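Local coordinates for protein hydrogen peroxide-inducible genes activator (Corynebacterium glutamicum, PDB 6G1D) that probably senses hydrogen peroxide and, as a LysR-type transcription factor, controls the expression of genes that respond to it, at residues 184-195 with 268-276; 172-182 with 250-258. The protein carries 1 engineered substitution. All coordinates share one frame; numbering follows the deposited sequence.

Contact 1: residues 184-195 with 268-276; sequences FAGRQDLELSAL and ATANFNSDV
Leu190 and Phe272 form the single backbone bridge between the loop 184-195 and the end of strand 268-270 with the turn that follows it. Leu190 N donates to Asn271 O, and Leu190 O accepts from Asn273 N at 2.8 Å. Toward the start of both segments, Arg187 O receives Asn271 N in the carbonyl plane, and Gly186 N, inside a type II turn, reaches Thr269 O at 2.8 Å.

Two amides add a side-chain bond: Gln188 OE1 takes Asn271 ND2 at 2.9 Å on an in-plane lone pair, nearly straight at 165°, although the amide planes stand 58° apart. The bend of Gln188 at chi2 (-56°) folds its amide back toward Asn271, and NE2 turns to Gly186 O of its own loop. Glu191 OE1 receives only a weak bond from Asn273 ND2.

The loop lies along the start of strand 267-287 in the LysR substrate-binding domain, a fold related to periplasmic binding proteins; its Leu192 and Leu195 also pack on helix 208-219.

Apolar packing centres on the Phe272 ring. Leu195 CD2 meets its edge at CZ, 3.9 Å away, with the two side chains roughly perpendicular, while Leu192 CD1 lies over one face. Leu190 CB touches Phe272 CD1, and Leu190 CD1 lies 3.8 Å from Ala270 CB. At the N-terminal end of 184-195, Ala185 CB rests on Ala268 CB at 3.7 Å.

Contact 2: residues 172-182 with 250-258; sequences EDFIVVTASDH and STLVPISAI
Glu172 reaches across to the turn that follows strand 251-254. From CB its chain runs out extended, CG anti to the backbone N (chi1 176°), which carries the carboxylate past Pro254. CG lies 4.0 Å from Ile255 CG1, the two side chains running in opposite directions; CD comes to 3.4 Å from Pro254 CB. At the tip, OE2 is gripped twice by Ser256: OG donates to its syn lone pair at 2.6 Å, and the backbone N approaches nearly along the C-O bond at 2.9 Å. The other oxygen, OE1, forms a salt bridge with Arg280, so the carboxylate ties the 3-10 turn 255-257 to strand 267-287 and is probably kept ionised by these donors.

Beyond this end the backbones pair in antiparallel register. Ile175 and Val253 exchange two hydrogen bonds, as do Val177 and Thr251, whose Val177 N to Thr251 O bond is almost straight at 176°. Ile255 N continues the pattern to Asp173 O. On the face carrying Ile175, Val177 and Val253, Val253 CG2 sits against Ile175 CG2 at 3.6 Å and Val177 CG2 at 3.8 Å, and Met241 of helix 237-245 covers the two valines. Ile258 crosses Ile175 at about a right angle, methyl to methyl. The other face pairs Val176 CG2 with Leu252 CG at 4.1 Å, and Leu252 packs on Ile213 and Leu216 of helix 208-219. Helices packed on both faces of a sheet, here at 251-254, the outermost strand within this chain, are characteristic of the alpha/beta sandwich of LysR-type effector-binding domains.

Overall arrangement
Strand 164-179 joins the two contacts, whose centres lie about 10 Å apart: it pairs with 251-254 in contact 2 and with 267-287, the strand of contact 1, along its other edge. Ala268 N and Ala270 N probably donate to Thr178 O and Val176 O, carrying the sheet from one contact into the other. Contact 2 is buried, built on regular antiparallel bonds and branched aliphatic packing, with one charged end. Contact 1 is only partly buried; there a loop replaces a regular strand partner, and amides, waters and turns share the work with the Phe272 cluster. Leu252 touches both Phe272 and Leu195, so the apolar packing also runs through both contacts.

Contact 1: residues 184-195 with 268-276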
ATOM      1  N   PHE B 184       0.923   4.357 -40.037  1.00 41.54           N
ATOM      2  CA  PHE B 184       1.038   2.890 -40.054  1.00 40.69           C
ATOM      3  C   PHE B 184      -0.284   2.134 -40.058  1.00 39.77           C
ATOM      4  O   PHE B 184      -0.248   0.953 -40.300  1.00 39.44           O
ATOM      5  CB  PHE B 184       1.890   2.358 -38.897  1.00 39.82           C
ATOM      6  CG  PHE B 184       3.322   2.842 -38.880  1.00 40.89           C
ATOM      7  CD1 PHE B 184       3.914   3.472 -39.991  1.00 42.61           C
ATOM      8  CD2 PHE B 184       4.110   2.597 -37.764  1.00 40.38           C
ATOM      9  CE1 PHE B 184       5.227   3.880 -39.953  1.00 43.79           C
ATOM     10  CE2 PHE B 184       5.445   2.988 -37.751  1.00 41.60           C
ATOM     11  CZ  PHE B 184       5.978   3.676 -38.828  1.00 43.31           C
ATOM     12  N   ALA B 185      -1.411   2.804 -39.852  1.00 43.21           N
ATOM     13  CA  ALA B 185      -2.717   2.153 -39.961  1.00 43.17           C
ATOM     14  C   ALA B 185      -2.833   1.160 -41.136  1.00 44.19           C
ATOM     15  O   ALA B 185      -2.630   1.511 -42.258  1.00 45.95           O
ATOM     16  CB  ALA B 185      -3.802   3.203 -40.027  1.00 44.70           C
ATOM     17  N   GLY B 186      -3.082  -0.118 -40.812  1.00 40.36           N
ATOM     18  CA  GLY B 186      -3.283  -1.170 -41.774  1.00 39.75           C
ATOM     19  C   GLY B 186      -2.044  -1.744 -42.443  1.00 41.36           C
ATOM     20  O   GLY B 186      -2.141  -2.714 -43.152  1.00 42.02           O
ATOM     21  N   ARG B 187      -0.874  -1.192 -42.212  1.00 43.08           N
ATOM     22  CA  ARG B 187       0.346  -1.737 -42.816  1.00 43.83           C
ATOM     23  C   ARG B 187       0.713  -3.100 -42.219  1.00 43.16           C
ATOM     24  O   ARG B 187       0.578  -3.313 -41.007  1.00 42.11           O
ATOM     25  CB  ARG B 187       1.518  -0.762 -42.613  1.00 44.37           C
ATOM     26  CG  ARG B 187       1.296   0.503 -43.403  1.00 46.43           C
ATOM     27  CD  ARG B 187       2.539   1.350 -43.503  1.00 46.38           C
ATOM     28  NE  ARG B 187       3.674   0.587 -43.969  1.00 48.58           N
ATOM     29  CZ  ARG B 187       4.942   0.963 -43.807  1.00 55.71           C
ATOM     30  NH1 ARG B 187       5.247   2.134 -43.239  1.00 51.59           N
ATOM     31  NH2 ARG B 187       5.913   0.159 -44.230  1.00 57.95           N
ATOM     32  N   GLN B 188       1.150  -4.007 -43.101  1.00 45.95           N
ATOM     33  CA  GLN B 188       1.452  -5.383 -42.751  1.00 48.70           C
ATOM     34  C   GLN B 188       2.922  -5.740 -42.985  1.00 46.08           C
ATOM     35  O   GLN B 188       3.303  -6.920 -42.867  1.00 52.52           O
ATOM     36  CB  GLN B 188       0.540  -6.321 -43.562  1.00 47.66           C
ATOM     37  CG  GLN B 188      -0.956  -6.074 -43.350  1.00 45.82           C
ATOM     38  CD  GLN B 188      -1.395  -6.155 -41.911  1.00 42.86           C
ATOM     39  OE1 GLN B 188      -0.978  -7.047 -41.186  1.00 43.18           O
ATOM     40  NE2 GLN B 188      -2.248  -5.225 -41.482  1.00 41.43           N
ATOM     41  N   ASP B 189       3.754  -4.741 -43.234  1.00 45.45           N
ATOM     42  CA  ASP B 189       5.141  -4.984 -43.661  1.00 49.97           C
ATOM     43  C   ASP B 189       6.175  -4.170 -42.847  1.00 50.41           C
ATOM     44  O   ASP B 189       7.244  -3.869 -43.343  1.00 52.44           O
ATOM     45  CB  ASP B 189       5.287  -4.655 -45.167  1.00 50.30           C
ATOM     46  CG  ASP B 189       5.018  -3.167 -45.489  1.00 51.57           C
ATOM     47  OD1 ASP B 189       5.264  -2.785 -46.656  1.00 62.03           O
ATOM     48  OD2 ASP B 189       4.607  -2.377 -44.592  1.00 49.04           O
ATOM     49  N   LEU B 190       5.868  -3.830 -41.609  1.00 51.75           N
ATOM     50  CA  LEU B 190       6.778  -2.976 -40.817  1.00 49.69           C
ATOM     51  C   LEU B 190       8.055  -3.748 -40.505  1.00 49.40           C
ATOM     52  O   LEU B 190       8.031  -4.975 -40.331  1.00 50.52           O
ATOM     53  CB  LEU B 190       6.130  -2.526 -39.505  1.00 47.17           C
ATOM     54  CG  LEU B 190       4.823  -1.725 -39.584  1.00 46.68           C
ATOM     55  CD1 LEU B 190       4.287  -1.406 -38.198  1.00 48.16           C
ATOM     56  CD2 LEU B 190       4.948  -0.495 -40.431  1.00 52.21           C
ATOM     57  N   GLU B 191       9.172  -3.025 -40.454  1.00 49.15           N
ATOM     58  CA  GLU B 191      10.416  -3.535 -39.910  1.00 48.85           C
ATOM     59  C   GLU B 191      10.504  -3.141 -38.458  1.00 47.04           C
ATOM     60  O   GLU B 191       9.814  -2.240 -38.039  1.00 46.37           O
ATOM     61  CB  GLU B 191      11.599  -2.950 -40.699  1.00 54.99           C
ATOM     62  CG  GLU B 191      11.742  -3.531 -42.095  1.00 60.58           C
ATOM     63  CD  GLU B 191      12.208  -4.982 -42.062  1.00 66.87           C
ATOM     64  OE1 GLU B 191      12.202  -5.617 -43.138  1.00 87.21           O
ATOM     65  OE2 GLU B 191      12.619  -5.522 -40.990  1.00 63.88           O
ATOM     66  N   LEU B 192      11.400  -3.747 -37.702  1.00 53.43           N
ATOM     67  CA  LEU B 192      11.512  -3.471 -36.280  1.00 54.19           C
ATOM     68  C   LEU B 192      11.831  -2.021 -36.037  1.00 55.36           C
ATOM     69  O   LEU B 192      11.337  -1.415 -35.105  1.00 53.23           O
ATOM     70  CB  LEU B 192      12.608  -4.321 -35.689  1.00 57.62           C
ATOM     71  CG  LEU B 192      12.305  -5.025 -34.393  1.00 54.86           C
ATOM     72  CD1 LEU B 192      11.062  -5.854 -34.556  1.00 56.60           C
ATOM     73  CD2 LEU B 192      13.478  -5.920 -34.094  1.00 61.67           C
ATOM     74  N   SER B 193      12.698  -1.486 -36.873  1.00 54.47           N
ATOM     75  CA  SER B 193      13.063  -0.075 -36.824  1.00 58.23           C
ATOM     76  C   SER B 193      11.877   0.914 -36.893  1.00 58.55           C
ATOM     77  O   SER B 193      11.996   2.048 -36.474  1.00 56.40           O
ATOM     78  CB  SER B 193      14.065   0.237 -37.942  1.00 60.28           C
ATOM     79  OG  SER B 193      13.498   0.006 -39.209  1.00 61.27           O
ATOM     80  N   ALA B 194      10.725   0.495 -37.406  1.00 51.25           N
ATOM     81  CA  ALA B 194       9.500   1.304 -37.310  1.00 47.91           C
ATOM     82  C   ALA B 194       9.118   1.691 -35.867  1.00 46.38           C
ATOM     83  O   ALA B 194       8.425   2.676 -35.639  1.00 47.68           O
ATOM     84  CB  ALA B 194       8.359   0.567 -37.960  1.00 51.13           C
ATOM     85  N   LEU B 195       9.573   0.932 -34.887  1.00 43.91           N
ATOM     86  CA  LEU B 195       9.335   1.274 -33.475  1.00 44.78           C
ATOM     87  C   LEU B 195       9.903   2.652 -33.079  1.00 47.05           C
ATOM     88  O   LEU B 195       9.335   3.324 -32.222  1.00 47.78           O
ATOM     89  CB  LEU B 195       9.870   0.171 -32.573  1.00 43.27           C
ATOM     90  CG  LEU B 195       9.082  -1.148 -32.648  1.00 41.39           C
ATOM     91  CD1 LEU B 195       9.826  -2.304 -31.982  1.00 41.15           C
ATOM     92  CD2 LEU B 195       7.692  -1.002 -32.034  1.00 43.54           C
ATOM     93  N   ALA B 268      -6.614   1.621 -35.132  1.00 36.33           N
ATOM     94  CA  ALA B 268      -6.228   0.785 -36.255  1.00 36.57           C
ATOM     95  C   ALA B 268      -5.071  -0.080 -35.824  1.00 37.91           C
ATOM     96  O   ALA B 268      -4.519   0.131 -34.744  1.00 36.71           O
ATOM     97  CB  ALA B 268      -5.850   1.623 -37.448  1.00 42.55           C
ATOM     98  N   THR B 269      -4.713  -1.060 -36.640  1.00 36.10           N
ATOM     99  CA  THR B 269      -3.644  -1.990 -36.329  1.00 36.51           C
ATOM    100  C   THR B 269      -2.663  -2.098 -37.470  1.00 36.19           C
ATOM    101  O   THR B 269      -2.975  -1.763 -38.600  1.00 37.53           O
ATOM    102  CB  THR B 269      -4.202  -3.422 -36.061  1.00 37.60           C
ATOM    103  OG1 THR B 269      -4.960  -3.866 -37.189  1.00 36.38           O
ATOM    104  CG2 THR B 269      -5.065  -3.452 -34.793  1.00 37.94           C
ATOM    105  N   ALA B 270      -1.500  -2.646 -37.164  1.00 35.27           N
ATOM    106  CA  ALA B 270      -0.450  -2.900 -38.127  1.00 36.06           C
ATOM    107  C   ALA B 270       0.387  -4.076 -37.674  1.00 35.71           C
ATOM    108  O   ALA B 270       0.413  -4.402 -36.488  1.00 34.96           O
ATOM    109  CB  ALA B 270       0.450  -1.690 -38.217  1.00 36.76           C
ATOM    110  N   ASN B 271       1.123  -4.675 -38.607  1.00 36.48           N
ATOM    111  CA  ASN B 271       2.024  -5.766 -38.257  1.00 36.48           C
ATOM    112  C   ASN B 271       3.390  -5.614 -38.867  1.00 37.91           C
ATOM    113  O   ASN B 271       3.555  -4.986 -39.911  1.00 39.09           O
ATOM    114  CB  ASN B 271       1.439  -7.114 -38.706  1.00 36.40           C
ATOM    115  CG  ASN B 271       0.309  -7.577 -37.812  1.00 35.03           C
ATOM    116  OD1 ASN B 271       0.547  -7.925 -36.651  1.00 34.19           O
ATOM    117  ND2 ASN B 271      -0.919  -7.553 -38.328  1.00 34.98           N
ATOM    118  N   PHE B 272       4.359  -6.247 -38.221  1.00 39.92           N
ATOM    119  CA  PHE B 272       5.680  -6.401 -38.765  1.00 40.97           C
ATOM    120  C   PHE B 272       5.635  -7.439 -39.867  1.00 44.37           C
ATOM    121  O   PHE B 272       4.727  -8.274 -39.893  1.00 41.29           O
ATOM    122  CB  PHE B 272       6.660  -6.816 -37.680  1.00 40.56           C
ATOM    123  CG  PHE B 272       6.761  -5.829 -36.562  1.00 39.89           C
ATOM    124  CD1 PHE B 272       7.430  -4.631 -36.754  1.00 41.37           C
ATOM    125  CD2 PHE B 272       6.221  -6.112 -35.332  1.00 40.05           C
ATOM    126  CE1 PHE B 272       7.503  -3.700 -35.729  1.00 43.34           C
ATOM    127  CE2 PHE B 272       6.282  -5.197 -34.303  1.00 42.30           C
ATOM    128  CZ  PHE B 272       6.924  -3.988 -34.498  1.00 44.66           C
ATOM    129  N   ASN B 273       6.623  -7.376 -40.769  1.00 50.82           N
ATOM    130  CA  ASN B 273       6.716  -8.313 -41.888  1.00 55.94           C
ATOM    131  C   ASN B 273       7.030  -9.742 -41.405  1.00 55.08           C
ATOM    132  O   ASN B 273       7.402  -9.952 -40.245  1.00 56.59           O
ATOM    133  CB  ASN B 273       7.690  -7.825 -42.978  1.00 57.26           C
ATOM    134  CG  ASN B 273       9.139  -7.775 -42.551  1.00 61.89           C
ATOM    135  OD1 ASN B 273       9.770  -8.784 -42.268  1.00 62.92           O
ATOM    136  ND2 ASN B 273       9.688  -6.590 -42.575  1.00 64.03           N
ATOM    137  N   SER B 274       6.861 -10.688 -42.319  1.00 61.91           N
ATOM    138  CA  SER B 274       7.013 -12.118 -42.076  1.00 67.78           C
ATOM    139  C   SER B 274       8.333 -12.541 -41.434  1.00 65.88           C
ATOM    140  O   SER B 274       8.328 -13.453 -40.620  1.00 66.79           O
ATOM    141  CB  SER B 274       6.812 -12.909 -43.385  1.00 70.66           C
ATOM    142  OG  SER B 274       5.519 -12.730 -43.908  1.00 82.03           O
ATOM    143  N   ASP B 275       9.428 -11.868 -41.784  1.00 64.33           N
ATOM    144  CA  ASP B 275      10.779 -12.155 -41.255  1.00 69.55           C
ATOM    145  C   ASP B 275      11.037 -11.657 -39.834  1.00 64.64           C
ATOM    146  O   ASP B 275      12.040 -12.022 -39.239  1.00 67.29           O
ATOM    147  CB  ASP B 275      11.878 -11.529 -42.151  1.00 72.09           C
ATOM    148  CG  ASP B 275      11.953 -12.148 -43.525  1.00 79.27           C
ATOM    149  OD1 ASP B 275      12.271 -13.351 -43.610  1.00 94.53           O
ATOM    150  OD2 ASP B 275      11.734 -11.420 -44.522  1.00 92.47           O
ATOM    151  N   VAL B 276      10.166 -10.808 -39.294  1.00 54.44           N
ATOM    152  CA  VAL B 276      10.355 -10.266 -37.943  1.00 53.22           C
ATOM    153  C   VAL B 276       9.651 -11.142 -36.900  1.00 48.57           C
ATOM    154  O   VAL B 276       8.522 -11.549 -37.073  1.00 50.29           O
ATOM    155  CB  VAL B 276       9.806  -8.838 -37.845  1.00 50.78           C
ATOM    156  CG1 VAL B 276       9.914  -8.310 -36.408  1.00 49.86           C
ATOM    157  CG2 VAL B 276      10.511  -7.926 -38.850  1.00 57.19           C
TER
HETATM  158  O   HOH W   1      -3.606  -5.451 -38.878  1.00 40.38           O
HETATM  159  O   HOH W   2       3.495  -9.986 -43.717  1.00 66.57           O
HETATM  160  O   HOH W   3       9.151  -4.963 -44.390  1.00 62.63           O

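Contact 2: residues 172-182 with 250-258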
ATOM      1  N   GLU B 172       2.653 -16.382 -28.672  1.00 35.30           N
ATOM      2  CA  GLU B 172       1.556 -15.482 -29.013  1.00 34.21           C
ATOM      3  C   GLU B 172       2.145 -14.243 -29.653  1.00 37.57           C
ATOM      4  O   GLU B 172       2.958 -13.541 -29.015  1.00 33.97           O
ATOM      5  CB  GLU B 172       0.789 -15.075 -27.772  1.00 33.35           C
ATOM      6  CG  GLU B 172      -0.307 -14.064 -28.014  1.00 33.78           C
ATOM      7  CD  GLU B 172      -1.199 -13.854 -26.813  1.00 36.48           C
ATOM      8  OE1 GLU B 172      -0.742 -14.128 -25.666  1.00 35.40           O
ATOM      9  OE2 GLU B 172      -2.360 -13.397 -27.028  1.00 34.90           O
ATOM     10  N   ASP B 173       1.717 -13.947 -30.875  1.00 34.38           N
ATOM     11  CA  ASP B 173       2.223 -12.775 -31.584  1.00 34.89           C
ATOM     12  C   ASP B 173       1.723 -11.488 -30.946  1.00 34.17           C
ATOM     13  O   ASP B 173       0.668 -11.474 -30.329  1.00 33.38           O
ATOM     14  CB  ASP B 173       1.822 -12.822 -33.063  1.00 36.18           C
ATOM     15  CG  ASP B 173       2.618 -13.856 -33.858  1.00 42.81           C
ATOM     16  OD1 ASP B 173       3.856 -14.033 -33.621  1.00 49.85           O
ATOM     17  OD2 ASP B 173       2.011 -14.489 -34.747  1.00 49.56           O
ATOM     18  N   PHE B 174       2.507 -10.424 -31.079  1.00 35.62           N
ATOM     19  CA  PHE B 174       2.005  -9.075 -30.850  1.00 35.39           C
ATOM     20  C   PHE B 174       1.431  -8.478 -32.156  1.00 36.79           C
ATOM     21  O   PHE B 174       1.658  -8.982 -33.241  1.00 40.18           O
ATOM     22  CB  PHE B 174       3.104  -8.146 -30.361  1.00 36.68           C
ATOM     23  CG  PHE B 174       3.785  -8.620 -29.110  1.00 37.99           C
ATOM     24  CD1 PHE B 174       3.044  -8.958 -28.000  1.00 38.24           C
ATOM     25  CD2 PHE B 174       5.170  -8.704 -29.043  1.00 38.98           C
ATOM     26  CE1 PHE B 174       3.662  -9.402 -26.845  1.00 43.11           C
ATOM     27  CE2 PHE B 174       5.794  -9.130 -27.903  1.00 42.51           C
ATOM     28  CZ  PHE B 174       5.038  -9.482 -26.803  1.00 42.92           C
ATOM     29  N   ILE B 175       0.681  -7.410 -31.982  1.00 32.96           N
ATOM     30  CA  ILE B 175       0.182  -6.582 -33.049  1.00 35.01           C
ATOM     31  C   ILE B 175       0.354  -5.128 -32.593  1.00 34.88           C
ATOM     32  O   ILE B 175       0.267  -4.837 -31.409  1.00 33.60           O
ATOM     33  CB  ILE B 175      -1.294  -6.877 -33.348  1.00 33.88           C
ATOM     34  CG1 ILE B 175      -1.757  -6.170 -34.640  1.00 37.66           C
ATOM     35  CG2 ILE B 175      -2.219  -6.499 -32.174  1.00 33.03           C
ATOM     36  CD1 ILE B 175      -3.000  -6.790 -35.263  1.00 38.33           C
ATOM     37  N   VAL B 176       0.629  -4.249 -33.544  1.00 34.10           N
ATOM     38  CA  VAL B 176       0.780  -2.810 -33.299  1.00 34.52           C
ATOM     39  C   VAL B 176      -0.585  -2.157 -33.363  1.00 34.66           C
ATOM     40  O   VAL B 176      -1.349  -2.403 -34.282  1.00 38.07           O
ATOM     41  CB  VAL B 176       1.717  -2.169 -34.332  1.00 35.66           C
ATOM     42  CG1 VAL B 176       1.905  -0.683 -34.045  1.00 38.18           C
ATOM     43  CG2 VAL B 176       3.065  -2.882 -34.367  1.00 35.67           C
ATOM     44  N   VAL B 177      -0.894  -1.321 -32.399  1.00 35.18           N
ATOM     45  CA  VAL B 177      -2.169  -0.644 -32.324  1.00 35.98           C
ATOM     46  C   VAL B 177      -1.910   0.859 -32.315  1.00 40.71           C
ATOM     47  O   VAL B 177      -1.117   1.361 -31.520  1.00 35.31           O
ATOM     48  CB  VAL B 177      -2.952  -1.036 -31.041  1.00 35.68           C
ATOM     49  CG1 VAL B 177      -4.315  -0.341 -31.000  1.00 35.35           C
ATOM     50  CG2 VAL B 177      -3.112  -2.548 -30.999  1.00 37.04           C
ATOM     51  N   THR B 178      -2.604   1.578 -33.189  1.00 36.90           N
ATOM     52  CA  THR B 178      -2.406   3.021 -33.379  1.00 37.71           C
ATOM     53  C   THR B 178      -3.752   3.701 -33.467  1.00 40.78           C
ATOM     54  O   THR B 178      -4.783   3.035 -33.615  1.00 38.80           O
ATOM     55  CB  THR B 178      -1.677   3.293 -34.696  1.00 40.44           C
ATOM     56  OG1 THR B 178      -2.513   2.960 -35.830  1.00 40.55           O
ATOM     57  CG2 THR B 178      -0.381   2.469 -34.773  1.00 39.54           C
ATOM     58  N   ALA B 179      -3.751   5.035 -33.403  1.00 38.28           N
ATOM     59  CA  ALA B 179      -4.933   5.788 -33.749  1.00 38.52           C
ATOM     60  C   ALA B 179      -5.271   5.528 -35.220  1.00 38.55           C
ATOM     61  O   ALA B 179      -4.402   5.239 -36.054  1.00 38.78           O
ATOM     62  CB  ALA B 179      -4.725   7.281 -33.517  1.00 41.52           C
ATOM     63  N   SER B 180      -6.547   5.605 -35.526  1.00 40.78           N
ATOM     64  CA  SER B 180      -7.051   5.488 -36.911  1.00 41.11           C
ATOM     65  C   SER B 180      -6.307   6.320 -37.957  1.00 42.12           C
ATOM     66  O   SER B 180      -6.070   5.852 -39.065  1.00 42.82           O
ATOM     67  CB  SER B 180      -8.506   5.925 -36.942  1.00 41.44           C
ATOM     68  OG  SER B 180      -9.248   4.925 -36.307  1.00 46.13           O
ATOM     69  N   ASP B 181      -5.960   7.544 -37.606  1.00 46.50           N
ATOM     70  CA  ASP B 181      -5.275   8.447 -38.556  1.00 50.81           C
ATOM     71  C   ASP B 181      -3.722   8.321 -38.585  1.00 49.92           C
ATOM     72  O   ASP B 181      -3.068   9.043 -39.284  1.00 54.60           O
ATOM     73  CB  ASP B 181      -5.708   9.897 -38.299  1.00 48.42           C
ATOM     74  CG  ASP B 181      -5.217  10.450 -36.969  1.00 49.37           C
ATOM     75  OD1 ASP B 181      -4.597   9.717 -36.181  1.00 52.52           O
ATOM     76  OD2 ASP B 181      -5.505  11.620 -36.644  1.00 53.31           O
ATOM     77  N   HIS B 182      -3.147   7.368 -37.858  1.00 42.90           N
ATOM     78  CA  HIS B 182      -1.713   7.198 -37.841  1.00 42.98           C
ATOM     79  C   HIS B 182      -1.243   6.647 -39.166  1.00 43.35           C
ATOM     80  O   HIS B 182      -1.933   5.869 -39.817  1.00 43.11           O
ATOM     81  CB  HIS B 182      -1.293   6.296 -36.672  1.00 43.94           C
ATOM     82  CG  HIS B 182       0.190   6.119 -36.528  1.00 42.22           C
ATOM     83  ND1 HIS B 182       0.914   5.115 -37.125  1.00 45.33           N
ATOM     84  CD2 HIS B 182       1.075   6.852 -35.811  1.00 42.90           C
ATOM     85  CE1 HIS B 182       2.185   5.245 -36.787  1.00 45.26           C
ATOM     86  NE2 HIS B 182       2.311   6.299 -36.004  1.00 47.83           N
ATOM     87  N   SER B 250       1.058   5.145 -29.434  1.00 37.02           N
ATOM     88  CA  SER B 250       0.746   3.855 -30.008  1.00 36.23           C
ATOM     89  C   SER B 250       1.173   2.786 -29.029  1.00 37.10           C
ATOM     90  O   SER B 250       1.916   3.077 -28.064  1.00 36.48           O
ATOM     91  CB  SER B 250       1.526   3.693 -31.313  1.00 38.39           C
ATOM     92  OG  SER B 250       1.150   4.687 -32.257  1.00 38.75           O
ATOM     93  N   THR B 251       0.767   1.536 -29.266  1.00 38.24           N
ATOM     94  CA  THR B 251       1.233   0.434 -28.416  1.00 37.81           C
ATOM     95  C   THR B 251       1.289  -0.889 -29.157  1.00 37.78           C
ATOM     96  O   THR B 251       0.997  -0.960 -30.351  1.00 38.96           O
ATOM     97  CB  THR B 251       0.407   0.363 -27.104  1.00 41.57           C
ATOM     98  OG1 THR B 251       1.132  -0.351 -26.080  1.00 41.20           O
ATOM     99  CG2 THR B 251      -0.943  -0.293 -27.345  1.00 39.56           C
ATOM    100  N   LEU B 252       1.755  -1.911 -28.449  1.00 37.19           N
ATOM    101  CA  LEU B 252       1.672  -3.298 -28.926  1.00 38.94           C
ATOM    102  C   LEU B 252       0.845  -4.111 -27.920  1.00 37.49           C
ATOM    103  O   LEU B 252       0.986  -3.926 -26.727  1.00 35.89           O
ATOM    104  CB  LEU B 252       3.027  -3.936 -29.120  1.00 36.96           C
ATOM    105  CG  LEU B 252       3.843  -3.547 -30.355  1.00 39.51           C
ATOM    106  CD1 LEU B 252       4.323  -2.092 -30.308  1.00 39.73           C
ATOM    107  CD2 LEU B 252       5.015  -4.472 -30.563  1.00 41.49           C
ATOM    108  N   VAL B 253      -0.038  -4.959 -28.429  1.00 34.92           N
ATOM    109  CA  VAL B 253      -0.814  -5.854 -27.582  1.00 35.23           C
ATOM    110  C   VAL B 253      -0.695  -7.295 -28.096  1.00 35.46           C
ATOM    111  O   VAL B 253      -0.401  -7.543 -29.266  1.00 32.56           O
ATOM    112  CB  VAL B 253      -2.285  -5.443 -27.446  1.00 34.07           C
ATOM    113  CG1 VAL B 253      -2.378  -4.027 -26.903  1.00 40.39           C
ATOM    114  CG2 VAL B 253      -3.048  -5.610 -28.757  1.00 34.89           C
ATOM    115  N   PRO B 254      -0.908  -8.264 -27.199  1.00 35.86           N
ATOM    116  CA  PRO B 254      -0.963  -9.658 -27.661  1.00 35.83           C
ATOM    117  C   PRO B 254      -2.187  -9.884 -28.514  1.00 31.90           C
ATOM    118  O   PRO B 254      -3.219  -9.274 -28.247  1.00 31.87           O
ATOM    119  CB  PRO B 254      -1.087 -10.459 -26.361  1.00 37.73           C
ATOM    120  CG  PRO B 254      -0.815  -9.487 -25.267  1.00 40.70           C
ATOM    121  CD  PRO B 254      -1.154  -8.143 -25.751  1.00 38.26           C
ATOM    122  N   ILE B 255      -2.091 -10.742 -29.526  1.00 31.11           N
ATOM    123  CA  ILE B 255      -3.218 -10.940 -30.430  1.00 31.01           C
ATOM    124  C   ILE B 255      -4.517 -11.435 -29.780  1.00 30.47           C
ATOM    125  O   ILE B 255      -5.598 -11.098 -30.249  1.00 30.64           O
ATOM    126  CB  ILE B 255      -2.886 -11.806 -31.643  1.00 35.40           C
ATOM    127  CG1 ILE B 255      -2.387 -13.206 -31.266  1.00 33.40           C
ATOM    128  CG2 ILE B 255      -1.906 -11.058 -32.569  1.00 34.97           C
ATOM    129  CD1 ILE B 255      -2.468 -14.133 -32.467  1.00 35.82           C
ATOM    130  N   SER B 256      -4.425 -12.172 -28.681  1.00 30.57           N
ATOM    131  CA  SER B 256      -5.638 -12.600 -27.954  1.00 30.38           C
ATOM    132  C   SER B 256      -6.421 -11.428 -27.420  1.00 30.23           C
ATOM    133  O   SER B 256      -7.612 -11.552 -27.213  1.00 30.37           O
ATOM    134  CB  SER B 256      -5.326 -13.583 -26.811  1.00 32.74           C
ATOM    135  OG  SER B 256      -4.560 -12.949 -25.792  1.00 32.14           O
ATOM    136  N   ALA B 257      -5.776 -10.280 -27.193  1.00 30.93           N
ATOM    137  CA  ALA B 257      -6.487  -9.081 -26.766  1.00 31.76           C
ATOM    138  C   ALA B 257      -7.382  -8.418 -27.849  1.00 31.79           C
ATOM    139  O   ALA B 257      -8.260  -7.603 -27.516  1.00 31.59           O
ATOM    140  CB  ALA B 257      -5.530  -8.042 -26.207  1.00 37.10           C
ATOM    141  N   ILE B 258      -7.139  -8.722 -29.110  1.00 31.43           N
ATOM    142  CA  ILE B 258      -7.776  -7.987 -30.223  1.00 32.09           C
ATOM    143  C   ILE B 258      -9.278  -7.809 -30.079  1.00 33.46           C
ATOM    144  O   ILE B 258      -9.761  -6.682 -30.105  1.00 34.22           O
ATOM    145  CB  ILE B 258      -7.335  -8.567 -31.579  1.00 34.61           C
ATOM    146  CG1 ILE B 258      -5.882  -8.154 -31.863  1.00 35.61           C
ATOM    147  CG2 ILE B 258      -8.220  -8.086 -32.728  1.00 36.31           C
ATOM    148  CD1 ILE B 258      -5.217  -8.944 -32.959  1.00 36.55           C
TER
HETATM  149  O   HOH W   4      -1.282   6.206 -32.564  1.00 46.26           O